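Local coordinates for protein PTHB1 (Homo sapiens, PDB 4YD8) that forms part of the BBSome, the coat complex thought to sort specific membrane proteins to the primary cilium, at residues A32-S37 against Y110-T115; D71-V76 against G122-M127; I245-L250 against G268-F273. All blocks are in the same frame, centred on the assembly; numbering follows the deposited sequence.

Overall arrangement
This chain is the N-terminal seven-bladed beta-propeller of a longer protein, in which successive four-stranded blades must be joined side by side. Following the chain from the N terminus, 32-37 turns between the first two strands of one blade and 71-76 supplies that blade's last strand. The next blade returns to both: 110-115 closes interaction 1 and 122-127 closes interaction 2. The two contacts therefore cross along the sequence, and they touch in space where S113 meets Q126. Interaction 3 follows in series and is local: the entry of a blade, 245-250, meets the turn between that blade's second and third strands. Its centre is about 36 Å from that of interaction 1, across the propeller.

Interaction 1 (A32-S37 against Y110-T115); sequences ANVDNS and YSVSGT
V34 and V112 meet methyl to methyl, CG2 against CG2 at 3.9 Å, with the two side chains crossing obliquely. The branch used differs: V34 presents the methyl that lies anti to its backbone N, whereas V112 presents the one anti to its carbonyl carbon. D35, next in line, sets its CB against the carbonyl oxygen S113 O at 3.3 Å, and its CA makes a CH···O contact with V112 O (angle at H 153°). Its carboxylate forms a salt bridge through OD1 with K43.

The loop side of the contact is a type I beta turn from N33 to N36, which leads away from strand 29-32 of one propeller blade and rests against V112 of strand 106-112 in the next blade and the residues that follow it. No direct hydrogen bond spans the two segments; ordered water does this work instead. One water lies 2.8 Å from V34 O and accepts from V112 N, a second donates both to D35 OD2 and to S113 O, and a third accepts from N36 ND2 while donating to V112 O at 2.8 Å.

Behind the turn, the amide of N33 faces S37 with both of its ends: OD1 accepts from S37 N, and ND2 donates to S37 O at 2.9 Å, on a lone pair in the carbonyl plane.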
# COMPACT_ATOMS: atom_id res chain seq x y z
N ALA A 32 0.81 -9.75 0.55
CA ALA A 32 0.73 -10.20 1.93
C ALA A 32 0.44 -11.68 2.04
O ALA A 32 -0.04 -12.30 1.09
CB ALA A 32 -0.39 -9.41 2.68
N ASN A 33 0.73 -12.24 3.21
CA ASN A 33 0.47 -13.65 3.47
C ASN A 33 -0.98 -13.81 3.87
O ASN A 33 -1.29 -14.17 5.01
CB ASN A 33 1.41 -14.18 4.55
CG ASN A 33 1.28 -15.68 4.75
OD1 ASN A 33 0.68 -16.37 3.93
ND2 ASN A 33 1.84 -16.18 5.84
N VAL A 34 -1.88 -13.55 2.92
CA VAL A 34 -3.30 -13.34 3.21
C VAL A 34 -4.00 -14.64 3.61
O VAL A 34 -5.04 -14.62 4.28
CB VAL A 34 -4.02 -12.67 1.99
CG1 VAL A 34 -4.09 -13.63 0.80
CG2 VAL A 34 -5.42 -12.16 2.37
N ASP A 35 -3.41 -15.79 3.25
CA ASP A 35 -3.99 -17.07 3.67
C ASP A 35 -3.27 -17.67 4.86
O ASP A 35 -3.45 -18.86 5.16
CB ASP A 35 -4.00 -18.07 2.50
CG ASP A 35 -2.60 -18.34 1.94
OD1 ASP A 35 -1.61 -17.79 2.46
OD2 ASP A 35 -2.50 -19.14 0.97
N ASN A 36 -2.47 -16.86 5.55
CA ASN A 36 -1.79 -17.28 6.76
C ASN A 36 -1.03 -18.58 6.59
O ASN A 36 -1.06 -19.45 7.45
CB ASN A 36 -2.81 -17.40 7.89
CG ASN A 36 -3.45 -16.04 8.19
OD1 ASN A 36 -2.80 -15.17 8.77
ND2 ASN A 36 -4.68 -15.82 7.73
N SER A 37 -0.34 -18.69 5.46
CA SER A 37 0.42 -19.91 5.17
C SER A 37 1.65 -20.03 6.07
O SER A 37 2.24 -19.02 6.46
CB SER A 37 0.84 -19.92 3.71
OG SER A 37 1.71 -18.84 3.44
N TYR A 110 -12.64 -10.03 4.92
CA TYR A 110 -12.75 -11.42 4.48
C TYR A 110 -11.69 -12.31 5.09
O TYR A 110 -10.56 -11.88 5.31
CB TYR A 110 -12.60 -11.54 2.96
CG TYR A 110 -13.70 -10.87 2.18
CD1 TYR A 110 -14.84 -11.57 1.84
CD2 TYR A 110 -13.58 -9.56 1.78
CE1 TYR A 110 -15.86 -10.97 1.12
CE2 TYR A 110 -14.59 -8.94 1.06
CZ TYR A 110 -15.72 -9.66 0.74
OH TYR A 110 -16.73 -9.07 0.04
N SER A 111 -12.06 -13.57 5.30
CA SER A 111 -11.11 -14.62 5.64
C SER A 111 -10.74 -15.44 4.40
O SER A 111 -11.61 -16.06 3.80
CB SER A 111 -11.71 -15.52 6.73
OG SER A 111 -10.87 -16.64 6.99
N VAL A 112 -9.46 -15.49 4.05
CA VAL A 112 -9.01 -16.27 2.90
C VAL A 112 -8.35 -17.54 3.40
O VAL A 112 -7.41 -17.47 4.19
CB VAL A 112 -8.01 -15.48 2.03
CG1 VAL A 112 -7.53 -16.33 0.87
CG2 VAL A 112 -8.66 -14.19 1.51
N SER A 113 -8.85 -18.69 2.97
CA SER A 113 -8.32 -19.97 3.43
C SER A 113 -7.04 -20.34 2.70
O SER A 113 -6.70 -19.80 1.65
CB SER A 113 -9.35 -21.08 3.22
OG SER A 113 -9.40 -21.45 1.85
N GLY A 114 -6.33 -21.32 3.25
CA GLY A 114 -5.26 -21.95 2.51
C GLY A 114 -5.85 -22.81 1.41
O GLY A 114 -7.07 -22.82 1.20
N THR A 115 -4.99 -23.54 0.71
CA THR A 115 -5.40 -24.34 -0.44
C THR A 115 -6.49 -25.37 -0.16
O THR A 115 -6.36 -26.20 0.74
CB THR A 115 -4.19 -25.09 -1.03
OG1 THR A 115 -3.09 -24.18 -1.16
CG2 THR A 115 -4.54 -25.70 -2.37
O HOH W 1 -7.41 -14.62 5.82
O HOH W 2 -4.66 -19.94 -0.35
O HOH W 3 -6.10 -18.12 6.54

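Interaction 2 (D71-V76 against G122-M127); sequences DLLLEV and GNQCQM
Q124 N donates to L73 O at 2.7 Å in a nearly straight bond (174° at the hydrogen). Two side-chain amides reinforce this backbone link. The oxygen of N123, OD1, accepts from E75 N at 3.1 Å, the donor standing above the plane of that amide. Q124 NE2 reaches L72 O at 3.0 Å, again from above the carbonyl plane, and also donates to E70 O, a stronger partner just before the strand. An alanine in place of Q124 would probably leave L72 O and E70 O without this shared donor and take away the amide that packs on CD2 of L73.

Packing spreads outward from these bonds. The side chains of L73 and Q124 cross at about a right angle, CD2 lying beside the amide. L74 packs against both C125 and M127, its CB 3.8 Å from C125 SG and its CD1 equally far from M127 CB. M127, a selenomethionine, bends at chi3 (101°), and its CE then meets V76 CG1 at 3.6 Å.

L73 and L74 both face I55 on strand 52-56, which makes this a classic beta bulge in the last strand of a propeller blade, with the loop leading into the last strand of the following blade laid along it.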
# COMPACT_ATOMS: atom_id res chain seq x y z
N ASP A 71 -1.75 -20.03 -11.37
CA ASP A 71 -1.19 -18.90 -10.64
C ASP A 71 -2.33 -18.17 -9.92
O ASP A 71 -2.15 -17.57 -8.87
CB ASP A 71 -0.47 -17.92 -11.57
CG ASP A 71 0.75 -18.53 -12.28
OD1 ASP A 71 1.73 -18.91 -11.62
OD2 ASP A 71 0.72 -18.60 -13.53
N LEU A 72 -3.50 -18.21 -10.54
CA LEU A 72 -4.66 -17.51 -9.99
C LEU A 72 -5.32 -18.38 -8.92
O LEU A 72 -5.86 -19.44 -9.22
CB LEU A 72 -5.67 -17.17 -11.09
CG LEU A 72 -6.94 -16.46 -10.65
CD1 LEU A 72 -6.62 -15.04 -10.22
CD2 LEU A 72 -7.97 -16.48 -11.77
N LEU A 73 -5.26 -17.94 -7.67
CA LEU A 73 -5.85 -18.70 -6.57
C LEU A 73 -7.34 -18.42 -6.46
O LEU A 73 -8.11 -19.30 -6.11
CB LEU A 73 -5.17 -18.36 -5.25
CG LEU A 73 -3.67 -18.64 -5.17
CD1 LEU A 73 -3.18 -18.32 -3.77
CD2 LEU A 73 -3.35 -20.08 -5.55
N LEU A 74 -7.73 -17.19 -6.75
CA LEU A 74 -9.10 -16.79 -6.54
C LEU A 74 -9.43 -15.56 -7.37
O LEU A 74 -8.62 -14.64 -7.46
CB LEU A 74 -9.36 -16.50 -5.06
CG LEU A 74 -10.78 -16.04 -4.68
CD1 LEU A 74 -11.26 -16.81 -3.48
CD2 LEU A 74 -10.80 -14.56 -4.37
N GLU A 75 -10.61 -15.58 -7.95
CA GLU A 75 -11.16 -14.41 -8.62
C GLU A 75 -12.62 -14.32 -8.23
O GLU A 75 -13.35 -15.30 -8.35
CB GLU A 75 -11.00 -14.52 -10.14
CG GLU A 75 -11.66 -13.38 -10.90
CD GLU A 75 -11.52 -13.53 -12.41
OE1 GLU A 75 -10.47 -13.14 -12.96
OE2 GLU A 75 -12.46 -14.05 -13.03
N VAL A 76 -13.05 -13.17 -7.73
CA VAL A 76 -14.46 -12.98 -7.39
C VAL A 76 -14.94 -11.61 -7.87
O VAL A 76 -14.23 -10.60 -7.75
CB VAL A 76 -14.71 -13.14 -5.87
CG1 VAL A 76 -13.79 -12.25 -5.07
CG2 VAL A 76 -16.17 -12.84 -5.53
N GLY A 122 -11.31 -23.64 -11.35
CA GLY A 122 -11.87 -22.60 -10.51
C GLY A 122 -10.95 -22.10 -9.42
O GLY A 122 -9.72 -22.16 -9.53
N ASN A 123 -11.54 -21.59 -8.35
CA ASN A 123 -10.79 -21.06 -7.22
C ASN A 123 -10.11 -22.18 -6.44
O ASN A 123 -10.62 -23.28 -6.34
CB ASN A 123 -11.72 -20.27 -6.29
CG ASN A 123 -12.35 -19.07 -6.98
OD1 ASN A 123 -11.76 -18.46 -7.88
ND2 ASN A 123 -13.55 -18.72 -6.54
N GLN A 124 -8.94 -21.89 -5.88
CA GLN A 124 -8.17 -22.88 -5.14
C GLN A 124 -8.25 -22.66 -3.63
O GLN A 124 -7.64 -23.38 -2.85
CB GLN A 124 -6.71 -22.86 -5.60
CG GLN A 124 -6.55 -22.94 -7.10
CD GLN A 124 -5.10 -22.97 -7.51
OE1 GLN A 124 -4.32 -23.78 -7.03
NE2 GLN A 124 -4.73 -22.06 -8.40
N CYS A 125 -9.01 -21.65 -3.24
CA CYS A 125 -9.21 -21.34 -1.84
C CYS A 125 -10.60 -20.74 -1.70
O CYS A 125 -11.28 -20.50 -2.69
CB CYS A 125 -8.15 -20.36 -1.33
SG CYS A 125 -8.15 -18.75 -2.21
N GLN A 126 -11.03 -20.51 -0.47
CA GLN A 126 -12.29 -19.80 -0.27
C GLN A 126 -12.01 -18.43 0.32
O GLN A 126 -10.96 -18.21 0.92
CB GLN A 126 -13.24 -20.60 0.62
CG GLN A 126 -12.74 -20.75 2.04
CD GLN A 126 -13.67 -21.58 2.90
OE1 GLN A 126 -14.41 -22.42 2.40
NE2 GLN A 126 -13.63 -21.33 4.22
N MSE A 127 -12.94 -17.51 0.11
CA MSE A 127 -12.88 -16.19 0.70
C MSE A 127 -14.23 -15.92 1.32
O MSE A 127 -15.21 -15.78 0.61
CB MSE A 127 -12.55 -15.14 -0.35
CG MSE A 127 -12.34 -13.77 0.23
SE MSE A 127 -11.62 -12.54 -1.10
CE MSE A 127 -13.28 -11.61 -1.54
O HOH W 4 -7.69 -20.64 -10.48

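Interaction 3 (I245-L250 against G268-F273); sequences IGEQAL and GERNFF
I245 lies over one face of the F273 ring, its CG2 4.1 Å from the ring centroid and 13° off the normal, a CH-pi contact; E247 OE1 sits at the ring's edge. On the guanidinium of R270, E247 CB lies over one face, offset toward the rim, while at the edge NH2 makes a weak hydrogen bond of 3.1 Å to G246 O.

The carboxylate of E247 is the third flat group, and three N-H groups grip it. N271 ND2 meets the syn lone pair of OE1 at 2.6 Å, the amide turned 55° from the carboxylate plane. OE2 accepts from N271 N on its syn lone pair and from R270 N, at 2.7 Å, from above the plane. Such donors, with R270's charge nearby, would be expected to stabilise the ionised form of this buried acid. A CB on G268 would collide with OE2.

Beside it, E269 N donates to Q248 O at 3.1 Å, and A249 pairs with G268 as an antiparallel, non-hydrogen-bonded bridge. A buried glutamate from the connection that enters this beta-propeller blade thus holds the turn of the hairpin between strands 263-268 and 271-275.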
# COMPACT_ATOMS: atom_id res chain seq x y z
N ILE A 245 5.11 21.62 2.46
CA ILE A 245 6.07 21.07 1.51
C ILE A 245 6.00 21.73 0.13
O ILE A 245 6.74 21.35 -0.78
CB ILE A 245 5.87 19.56 1.33
CG1 ILE A 245 4.42 19.25 0.93
CG2 ILE A 245 6.19 18.84 2.63
CD1 ILE A 245 4.22 17.82 0.46
N GLY A 246 5.09 22.69 -0.02
CA GLY A 246 5.05 23.53 -1.20
C GLY A 246 4.64 22.87 -2.51
O GLY A 246 4.85 23.43 -3.58
N GLU A 247 4.02 21.70 -2.41
CA GLU A 247 3.56 20.97 -3.59
C GLU A 247 2.52 19.95 -3.18
O GLU A 247 2.42 19.63 -2.00
CB GLU A 247 4.73 20.26 -4.30
CG GLU A 247 5.35 19.16 -3.45
CD GLU A 247 6.68 18.69 -4.01
OE1 GLU A 247 7.67 19.46 -3.94
OE2 GLU A 247 6.73 17.56 -4.55
N GLN A 248 1.78 19.42 -4.14
CA GLN A 248 0.80 18.37 -3.84
C GLN A 248 1.51 17.04 -3.60
O GLN A 248 2.51 16.73 -4.25
CB GLN A 248 -0.22 18.23 -4.98
CG GLN A 248 -1.03 19.50 -5.26
CD GLN A 248 -1.92 19.92 -4.09
OE1 GLN A 248 -2.50 19.08 -3.39
NE2 GLN A 248 -2.05 21.22 -3.89
N ALA A 249 0.99 16.27 -2.65
CA ALA A 249 1.53 14.93 -2.38
C ALA A 249 0.80 13.84 -3.16
O ALA A 249 -0.43 13.87 -3.28
CB ALA A 249 1.47 14.63 -0.89
N LEU A 250 1.56 12.88 -3.67
CA LEU A 250 0.99 11.70 -4.31
C LEU A 250 0.72 10.57 -3.32
O LEU A 250 -0.26 9.83 -3.43
CB LEU A 250 1.93 11.19 -5.42
CG LEU A 250 2.12 12.09 -6.64
CD1 LEU A 250 3.13 11.48 -7.60
CD2 LEU A 250 0.79 12.32 -7.34
N GLY A 268 6.05 13.68 -3.31
CA GLY A 268 5.42 14.86 -3.88
C GLY A 268 5.47 14.81 -5.39
O GLY A 268 6.10 13.93 -5.98
N GLU A 269 4.81 15.76 -6.05
CA GLU A 269 4.84 15.85 -7.50
C GLU A 269 6.22 16.24 -8.00
O GLU A 269 6.59 15.94 -9.14
CB GLU A 269 3.80 16.86 -8.00
CG GLU A 269 2.35 16.43 -7.79
CD GLU A 269 1.36 17.42 -8.37
OE1 GLU A 269 1.72 18.60 -8.58
OE2 GLU A 269 0.20 17.02 -8.63
N ARG A 270 6.99 16.93 -7.16
CA ARG A 270 8.30 17.46 -7.58
C ARG A 270 9.47 16.99 -6.72
O ARG A 270 10.63 17.04 -7.14
CB ARG A 270 8.28 18.99 -7.57
CG ARG A 270 7.23 19.64 -8.47
CD ARG A 270 7.45 21.15 -8.55
NE ARG A 270 6.70 21.91 -7.54
CZ ARG A 270 5.38 22.11 -7.58
NH1 ARG A 270 4.66 21.60 -8.57
NH2 ARG A 270 4.78 22.82 -6.63
N ASN A 271 9.16 16.58 -5.50
CA ASN A 271 10.19 16.22 -4.54
C ASN A 271 9.81 14.98 -3.76
O ASN A 271 8.64 14.62 -3.66
CB ASN A 271 10.45 17.38 -3.56
CG ASN A 271 11.05 18.60 -4.23
OD1 ASN A 271 12.27 18.75 -4.28
ND2 ASN A 271 10.19 19.48 -4.72
N PHE A 272 10.82 14.35 -3.21
CA PHE A 272 10.64 13.20 -2.35
C PHE A 272 11.19 13.61 -0.98
O PHE A 272 12.30 14.17 -0.88
CB PHE A 272 11.36 12.01 -3.02
CG PHE A 272 11.84 10.94 -2.11
CD1 PHE A 272 10.96 10.19 -1.37
CD2 PHE A 272 13.18 10.57 -2.12
CE1 PHE A 272 11.41 9.15 -0.57
CE2 PHE A 272 13.64 9.54 -1.34
CZ PHE A 272 12.76 8.82 -0.56
N PHE A 273 10.41 13.38 0.07
CA PHE A 273 10.77 13.81 1.43
C PHE A 273 10.88 12.64 2.40
O PHE A 273 10.07 11.71 2.38
CB PHE A 273 9.71 14.77 2.00
CG PHE A 273 9.46 16.00 1.16
CD1 PHE A 273 8.61 15.95 0.06
CD2 PHE A 273 10.01 17.23 1.53
CE1 PHE A 273 8.35 17.11 -0.70
CE2 PHE A 273 9.74 18.39 0.79
CZ PHE A 273 8.93 18.33 -0.34